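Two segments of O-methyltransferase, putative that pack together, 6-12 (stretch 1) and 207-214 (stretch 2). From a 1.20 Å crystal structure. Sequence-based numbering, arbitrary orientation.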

# COMPACT_ATOMS: atom_id res chain seq x y z
N THR A 6 -18.98 3.57 -10.61
CA THR A 6 -18.75 4.08 -9.26
C THR A 6 -17.25 4.08 -8.95
O THR A 6 -16.73 5.07 -8.44
N TRP A 7 -16.56 2.99 -9.25
CA TRP A 7 -15.13 2.91 -8.98
C TRP A 7 -14.38 4.01 -9.72
O TRP A 7 -13.44 4.60 -9.20
N THR A 8 -14.80 4.27 -10.96
CA THR A 8 -14.16 5.30 -11.76
C THR A 8 -14.41 6.69 -11.17
O THR A 8 -13.50 7.51 -11.11
N ALA A 9 -15.65 6.94 -10.74
CA ALA A 9 -16.00 8.22 -10.16
C ALA A 9 -15.24 8.47 -8.86
O ALA A 9 -14.81 9.59 -8.59
N VAL A 10 -15.08 7.42 -8.05
CA VAL A 10 -14.35 7.57 -6.80
C VAL A 10 -12.88 7.86 -7.09
O VAL A 10 -12.28 8.72 -6.45
N ASP A 11 -12.30 7.17 -8.07
CA ASP A 11 -10.91 7.41 -8.42
C ASP A 11 -10.73 8.84 -8.95
O ASP A 11 -9.71 9.48 -8.70
N GLN A 12 -11.73 9.33 -9.67
CA GLN A 12 -11.67 10.69 -10.21
C GLN A 12 -11.66 11.68 -9.05
O GLN A 12 -10.94 12.68 -9.08
N THR A 207 -7.89 -4.31 -5.36
CA THR A 207 -8.26 -2.92 -5.56
C THR A 207 -9.26 -2.75 -6.68
O THR A 207 -9.39 -3.61 -7.56
N VAL A 208 -10.00 -1.65 -6.62
CA VAL A 208 -10.94 -1.31 -7.68
C VAL A 208 -10.66 0.14 -8.01
O VAL A 208 -10.10 0.88 -7.20
N GLY A 209 -11.04 0.55 -9.21
CA GLY A 209 -10.80 1.92 -9.62
C GLY A 209 -11.03 2.03 -11.11
O GLY A 209 -11.70 1.19 -11.70
N SER A 210 -10.45 3.05 -11.71
CA SER A 210 -10.61 3.29 -13.14
C SER A 210 -10.19 2.13 -14.04
O SER A 210 -10.68 2.02 -15.17
N LYS A 211 -9.30 1.26 -13.56
CA LYS A 211 -8.85 0.13 -14.36
C LYS A 211 -9.67 -1.13 -14.11
O LYS A 211 -9.45 -2.17 -14.74
N GLY A 212 -10.63 -1.04 -13.20
CA GLY A 212 -11.45 -2.19 -12.91
C GLY A 212 -11.08 -2.86 -11.60
O GLY A 212 -10.48 -2.24 -10.71
N TYR A 213 -11.41 -4.14 -11.51
CA TYR A 213 -11.16 -4.94 -10.32
C TYR A 213 -9.89 -5.76 -10.51
O TYR A 213 -9.83 -6.64 -11.37
N ASP A 214 -8.88 -5.46 -9.70
CA ASP A 214 -7.59 -6.15 -9.78
C ASP A 214 -6.94 -6.13 -8.40
O ASP A 214 -7.62 -6.25 -7.39

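The helix of stretch 1 crosses the strand 207-209 almost at right angles (83° between their N-to-C directions, 6.9 Å at closest approach). The contact is made by Trp7, Thr8 and, one helical turn on, Asp11. Thr6 lies out of reach.

Trp7 points toward stretch 2 and gives up 106 Å² to it. With chi1 m (-55°) and chi2 at -27°, its indole lies against Val208, itself chi1 m. Val208 CB sits 3.6 Å from the centroid of the five-membered ring and 12° off the ring normal, the signature of a CH-pi contact over the face. Farther along the ring, Trp7 CZ3 comes within 3.9 Å of Tyr213 CB; the tyrosine, chi1 t, then leads its ring away.

Thr8 (m) points sideways; its OG1 lies 3.8 Å from Ser210 CA, and the polar link to the turn runs through water 1, which donates to both Thr8 OG1 (2.8 Å) and Ser210 O (2.7 Å).

Ala9 makes no contact, nor does Val10 (t). Asp11 points toward stretch 2 with chi1 between wells at -104°, and its OD2 accepts a hydrogen bond from Ser210 N (3.0 Å, 163° at the hydrogen). The same OD2 lies 3.3 Å from Gly209 CA; an ideal CB there would fall 2.3 Å from Asp11 OD2, a clash that glycine avoids. Gln12 (t) takes no part.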

# COMPACT_ATOMS: atom_id res chain seq x y z
CB THR A 6 -19.49 3.22 -8.21
OG1 THR A 6 -20.89 3.19 -8.53
CG2 THR A 6 -19.31 3.81 -6.82
CB TRP A 7 -14.56 1.55 -9.40
CG TRP A 7 -15.25 0.37 -8.80
CD1 TRP A 7 -15.92 0.32 -7.61
CD2 TRP A 7 -15.29 -0.97 -9.33
NE1 TRP A 7 -16.36 -0.95 -7.36
CE2 TRP A 7 -15.99 -1.76 -8.40
CE3 TRP A 7 -14.79 -1.56 -10.50
CZ2 TRP A 7 -16.21 -3.13 -8.61
CZ3 TRP A 7 -15.01 -2.92 -10.70
CH2 TRP A 7 -15.71 -3.69 -9.76
CB THR A 8 -14.67 5.23 -13.22
OG1 THR A 8 -14.33 3.95 -13.78
CG2 THR A 8 -14.04 6.33 -14.06
CB ALA A 9 -17.50 8.29 -9.90
CB VAL A 10 -14.49 6.30 -5.92
CG1 VAL A 10 -13.59 6.42 -4.70
CG2 VAL A 10 -15.94 6.14 -5.48
CB ASP A 11 -10.43 6.40 -9.47
CG ASP A 11 -9.54 5.32 -8.87
OD1 ASP A 11 -9.47 5.20 -7.63
OD2 ASP A 11 -8.89 4.59 -9.65
CB GLN A 12 -12.88 10.98 -11.11
CG GLN A 12 -12.82 12.33 -11.82
CD GLN A 12 -11.67 12.42 -12.80
OE1 GLN A 12 -11.55 11.60 -13.71
NE2 GLN A 12 -10.81 13.42 -12.62
CB THR A 207 -7.03 -2.04 -5.92
OG1 THR A 207 -6.53 -2.41 -7.22
CG2 THR A 207 -5.93 -2.21 -4.88
CB VAL A 208 -12.42 -1.50 -7.27
CG1 VAL A 208 -12.72 -2.98 -7.09
CG2 VAL A 208 -12.75 -0.71 -6.01
CB SER A 210 -9.85 4.55 -13.56
OG SER A 210 -8.47 4.44 -13.25
CB LYS A 211 -7.37 -0.17 -14.09
CG LYS A 211 -6.44 0.95 -14.53
CD LYS A 211 -4.97 0.56 -14.41
CE LYS A 211 -4.60 -0.60 -15.33
NZ LYS A 211 -3.13 -0.85 -15.32
CB TYR A 213 -12.40 -5.82 -10.09
CG TYR A 213 -12.28 -6.96 -9.11
CD1 TYR A 213 -11.52 -6.85 -7.94
CD2 TYR A 213 -12.96 -8.15 -9.34
CE1 TYR A 213 -11.45 -7.90 -7.03
CE2 TYR A 213 -12.90 -9.20 -8.44
CZ TYR A 213 -12.14 -9.08 -7.29
OH TYR A 213 -12.08 -10.14 -6.43
CB ASP A 214 -6.70 -5.45 -10.82
CG ASP A 214 -5.74 -6.40 -11.52
OD1 ASP A 214 -5.41 -7.47 -10.96
OD2 ASP A 214 -5.31 -6.05 -12.65
O HOH W 1 -12.83 3.45 -16.04